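Annexin (Schistosoma mansoni, PDB 4MDU) binds acidic phospholipid membranes in a calcium-dependent manner, aggregates liposomes when calcium is present, and takes part in worm reproduction and host-parasite interaction. Local coordinates at residues L279-A282 and V283-A287; Y260-T263 and L264-I268. All coordinates share one frame; numbering follows the deposited sequence.

Interaction 1. Residues L279-A282 and V283-A287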
# COMPACT_ATOMS: atom_id res chain seq x y z
N LEU B 279 0.55 8.66 -3.85
CA LEU B 279 1.23 9.36 -4.93
C LEU B 279 1.20 10.89 -4.69
O LEU B 279 2.24 11.55 -4.67
CB LEU B 279 0.62 8.99 -6.29
CG LEU B 279 1.15 9.78 -7.50
CD1 LEU B 279 2.65 9.63 -7.60
CD2 LEU B 279 0.49 9.35 -8.82
N LEU B 280 0.01 11.44 -4.47
CA LEU B 280 -0.12 12.88 -4.19
C LEU B 280 0.72 13.28 -2.98
O LEU B 280 1.41 14.30 -3.00
CB LEU B 280 -1.58 13.25 -3.94
CG LEU B 280 -2.55 13.07 -5.12
CD1 LEU B 280 -3.97 13.45 -4.74
CD2 LEU B 280 -2.08 13.92 -6.26
N VAL B 281 0.66 12.47 -1.92
CA VAL B 281 1.41 12.80 -0.71
C VAL B 281 2.90 12.77 -0.98
O VAL B 281 3.64 13.68 -0.56
CB VAL B 281 1.07 11.88 0.47
CG1 VAL B 281 2.14 12.01 1.55
CG2 VAL B 281 -0.32 12.20 1.02
N ALA B 282 3.34 11.73 -1.69
CA ALA B 282 4.74 11.65 -2.09
C ALA B 282 5.17 12.91 -2.85
O ALA B 282 6.18 13.54 -2.51
CB ALA B 282 5.00 10.42 -2.95
N VAL B 283 4.42 13.28 -3.89
CA VAL B 283 4.80 14.43 -4.72
C VAL B 283 4.85 15.73 -3.91
O VAL B 283 5.81 16.50 -4.01
CB VAL B 283 3.87 14.59 -5.93
CG1 VAL B 283 4.16 15.93 -6.67
CG2 VAL B 283 4.00 13.39 -6.88
N LEU B 284 3.83 15.96 -3.09
CA LEU B 284 3.78 17.17 -2.26
C LEU B 284 4.96 17.22 -1.31
O LEU B 284 5.63 18.26 -1.17
CB LEU B 284 2.47 17.25 -1.47
CG LEU B 284 2.27 18.50 -0.61
CD1 LEU B 284 2.54 19.78 -1.41
CD2 LEU B 284 0.88 18.51 0.02
N ARG B 285 5.22 16.08 -0.67
CA ARG B 285 6.27 16.01 0.34
C ARG B 285 7.64 16.06 -0.33
O ARG B 285 8.60 16.56 0.26
CB ARG B 285 6.11 14.77 1.22
CG ARG B 285 4.86 14.79 2.11
CD ARG B 285 4.85 13.61 3.13
NE ARG B 285 5.91 13.75 4.13
CZ ARG B 285 6.38 12.77 4.90
NH1 ARG B 285 5.89 11.53 4.81
NH2 ARG B 285 7.36 13.03 5.75
N TYR B 286 7.72 15.59 -1.57
CA TYR B 286 8.97 15.73 -2.31
C TYR B 286 9.33 17.21 -2.41
O TYR B 286 10.51 17.60 -2.42
CB TYR B 286 8.84 15.14 -3.72
CG TYR B 286 10.18 15.12 -4.43
CD1 TYR B 286 10.51 16.08 -5.38
CD2 TYR B 286 11.12 14.16 -4.11
CE1 TYR B 286 11.76 16.05 -6.01
CE2 TYR B 286 12.35 14.12 -4.73
CZ TYR B 286 12.68 15.06 -5.67
OH TYR B 286 13.93 14.99 -6.25
N ALA B 287 8.29 18.03 -2.49
CA ALA B 287 8.49 19.46 -2.54
C ALA B 287 8.70 20.06 -1.15
O ALA B 287 9.69 20.74 -0.93
CB ALA B 287 7.32 20.14 -3.24
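Val281 and Arg285, one turn apart on helix 274-288, touch through their side chains while their backbones join in the i to i+4 bonding of an α-helix; residues up to Arg285 fall in the predicted third annexin repeat. Four such bonds link the two halves of this segment. Val283 N gives a nearly straight one to Leu279 O at 2.9 Å. Tyr286 N reaches Ala282 O on a more bent path, 146° at the hydrogen.

The tightly packed, buried side is mostly apolar. Leu279 and Val283 lie side by side and point the same way, CD1 of Leu279 being 4.1 Å from CG2 of Val283. Helix 177-187 covers Leu279, helix 128-136 packs on Ala282 and Val283, and helix 264-271 on Leu280 and Leu284. Tyr286, also buried, bonds through OH to Arg319. The side chain of Leu279 is about 6 Å from that of Asp275, a residue of a calcium-binding site.

The more open side is that of Val281 and Arg285, both partly exposed, though Leu265 and Glu269 still touch Val281. CG of Arg285 stands anti to its carbonyl carbon (chi1 -67°), which lays the start of the chain over the preceding turn; a bend at chi3 then turns the guanidinium away, to salt bridges with Asp289 and Glu296. The aliphatic stem of the arginine stays behind on the valine, with CD of Arg285 3.5 Å from CG1 of Val281.

Interaction 2. Residues Y260-T263 and L264-I268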
# COMPACT_ATOMS: atom_id res chain seq x y z
N TYR B 260 -7.18 28.79 4.42
CA TYR B 260 -8.20 27.86 4.90
C TYR B 260 -7.95 27.27 6.29
O TYR B 260 -8.80 26.54 6.81
CB TYR B 260 -8.43 26.76 3.86
CG TYR B 260 -8.70 27.31 2.48
CD1 TYR B 260 -9.90 27.94 2.19
CD2 TYR B 260 -7.75 27.22 1.47
CE1 TYR B 260 -10.16 28.46 0.95
CE2 TYR B 260 -8.01 27.73 0.22
CZ TYR B 260 -9.21 28.35 -0.04
OH TYR B 260 -9.47 28.87 -1.29
N GLY B 261 -6.81 27.58 6.88
CA GLY B 261 -6.48 27.10 8.21
C GLY B 261 -6.34 25.59 8.33
O GLY B 261 -6.55 25.02 9.40
N LYS B 262 -5.99 24.95 7.23
CA LYS B 262 -5.75 23.51 7.19
C LYS B 262 -4.60 23.29 6.21
O LYS B 262 -4.59 23.90 5.14
CB LYS B 262 -7.04 22.79 6.75
CG LYS B 262 -6.94 21.28 6.57
CD LYS B 262 -8.33 20.64 6.52
CE LYS B 262 -8.26 19.15 6.20
NZ LYS B 262 -9.51 18.41 6.60
N THR B 263 -3.61 22.47 6.56
CA THR B 263 -2.49 22.29 5.63
C THR B 263 -2.99 21.69 4.33
O THR B 263 -4.03 21.03 4.29
CB THR B 263 -1.34 21.42 6.20
OG1 THR B 263 -1.77 20.07 6.37
CG2 THR B 263 -0.86 21.97 7.53
N LEU B 264 -2.24 21.93 3.25
CA LEU B 264 -2.57 21.34 1.97
C LEU B 264 -2.39 19.82 2.07
O LEU B 264 -3.17 19.05 1.50
CB LEU B 264 -1.69 21.92 0.86
CG LEU B 264 -1.84 21.24 -0.50
CD1 LEU B 264 -3.31 21.19 -0.93
CD2 LEU B 264 -0.98 21.97 -1.53
N LEU B 265 -1.38 19.41 2.82
CA LEU B 265 -1.16 17.98 3.09
C LEU B 265 -2.39 17.37 3.76
O LEU B 265 -2.91 16.34 3.31
CB LEU B 265 0.08 17.76 3.96
CG LEU B 265 0.43 16.28 4.23
CD1 LEU B 265 0.77 15.56 2.92
CD2 LEU B 265 1.57 16.14 5.24
N GLU B 266 -2.85 18.00 4.84
CA GLU B 266 -4.01 17.49 5.57
C GLU B 266 -5.17 17.35 4.62
O GLU B 266 -5.90 16.37 4.66
CB GLU B 266 -4.40 18.46 6.69
CG GLU B 266 -3.59 18.30 7.96
CD GLU B 266 -3.86 19.40 8.97
OE1 GLU B 266 -4.42 20.46 8.58
OE2 GLU B 266 -3.51 19.21 10.15
N HIS B 267 -5.34 18.37 3.79
CA HIS B 267 -6.44 18.40 2.84
C HIS B 267 -6.36 17.17 1.96
O HIS B 267 -7.32 16.40 1.86
CB HIS B 267 -6.38 19.68 2.01
CG HIS B 267 -7.49 19.82 1.03
ND1 HIS B 267 -8.82 19.76 1.39
CD2 HIS B 267 -7.48 20.01 -0.31
CE1 HIS B 267 -9.58 19.91 0.33
NE2 HIS B 267 -8.79 20.08 -0.72
N ILE B 268 -5.21 16.99 1.32
CA ILE B 268 -5.02 15.84 0.44
C ILE B 268 -5.27 14.54 1.18
O ILE B 268 -5.96 13.65 0.68
CB ILE B 268 -3.62 15.85 -0.18
CG1 ILE B 268 -3.58 16.91 -1.30
CG2 ILE B 268 -3.25 14.46 -0.68
CD1 ILE B 268 -2.25 17.09 -1.96
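Thr263 and Glu266 form a capping box at the start of helix 264-271, in the predicted third annexin repeat, each side chain accepting a hydrogen bond from the backbone N of the other. Thr263 is the N-cap. Its OG1 sits between its own backbone N and carbonyl carbon (chi1 68°), the rotamer that carries the hydroxyl oxygen to Glu266 N, 2.8 Å away. In return, OE1 of Glu266 takes the N-H of Thr263 at 3.0 Å; the donor comes from above the carboxylate plane, 41° out of it.

The glutamate owes this reach to its torsions. With CG anti to the carbonyl carbon (chi1 -82°) and the chain extended beyond it, the side chain runs back toward the N-cap and crosses that of Thr263 at about a right angle. CG of Glu266 thereby lies 3.0 Å from OG1 of Thr263. The first main-chain bond of the helix, from His267 N to Thr263 O at 3.0 Å, closes the first turn.

The extended chain of Lys262 crosses that of Glu266 obliquely, leading NZ past the glutamate to a weak hydrogen bond with Ser270. The imidazole of His267 heads elsewhere, NE2 bonding to Leu222 O on helix 212-224. What Lys262 offers the carboxylate is its aliphatic stem: CG of Lys262 lies 3.3 Å from OE1 of Glu266.

From the N terminus, the chain leaves helix 246-260, turns at Gly261 and meets interaction 2, which starts helix 264-271; the next helix, 274-288, holds interaction 1. Both are local, each i to i+4 backbone bond closing one helical turn, and they follow in series without nesting or crossing. Their centres lie 13 Å apart, yet the two consecutive helices touch directly. Leu284 is the chief bridge: its CD2 lies 3.9 Å from CG of Leu264 and 4.0 Å from CD1 of Ile268, while CB of Leu280 packs on CG2 of Ile268. The capped turn is thus joined to the buried contact on helix 274-288.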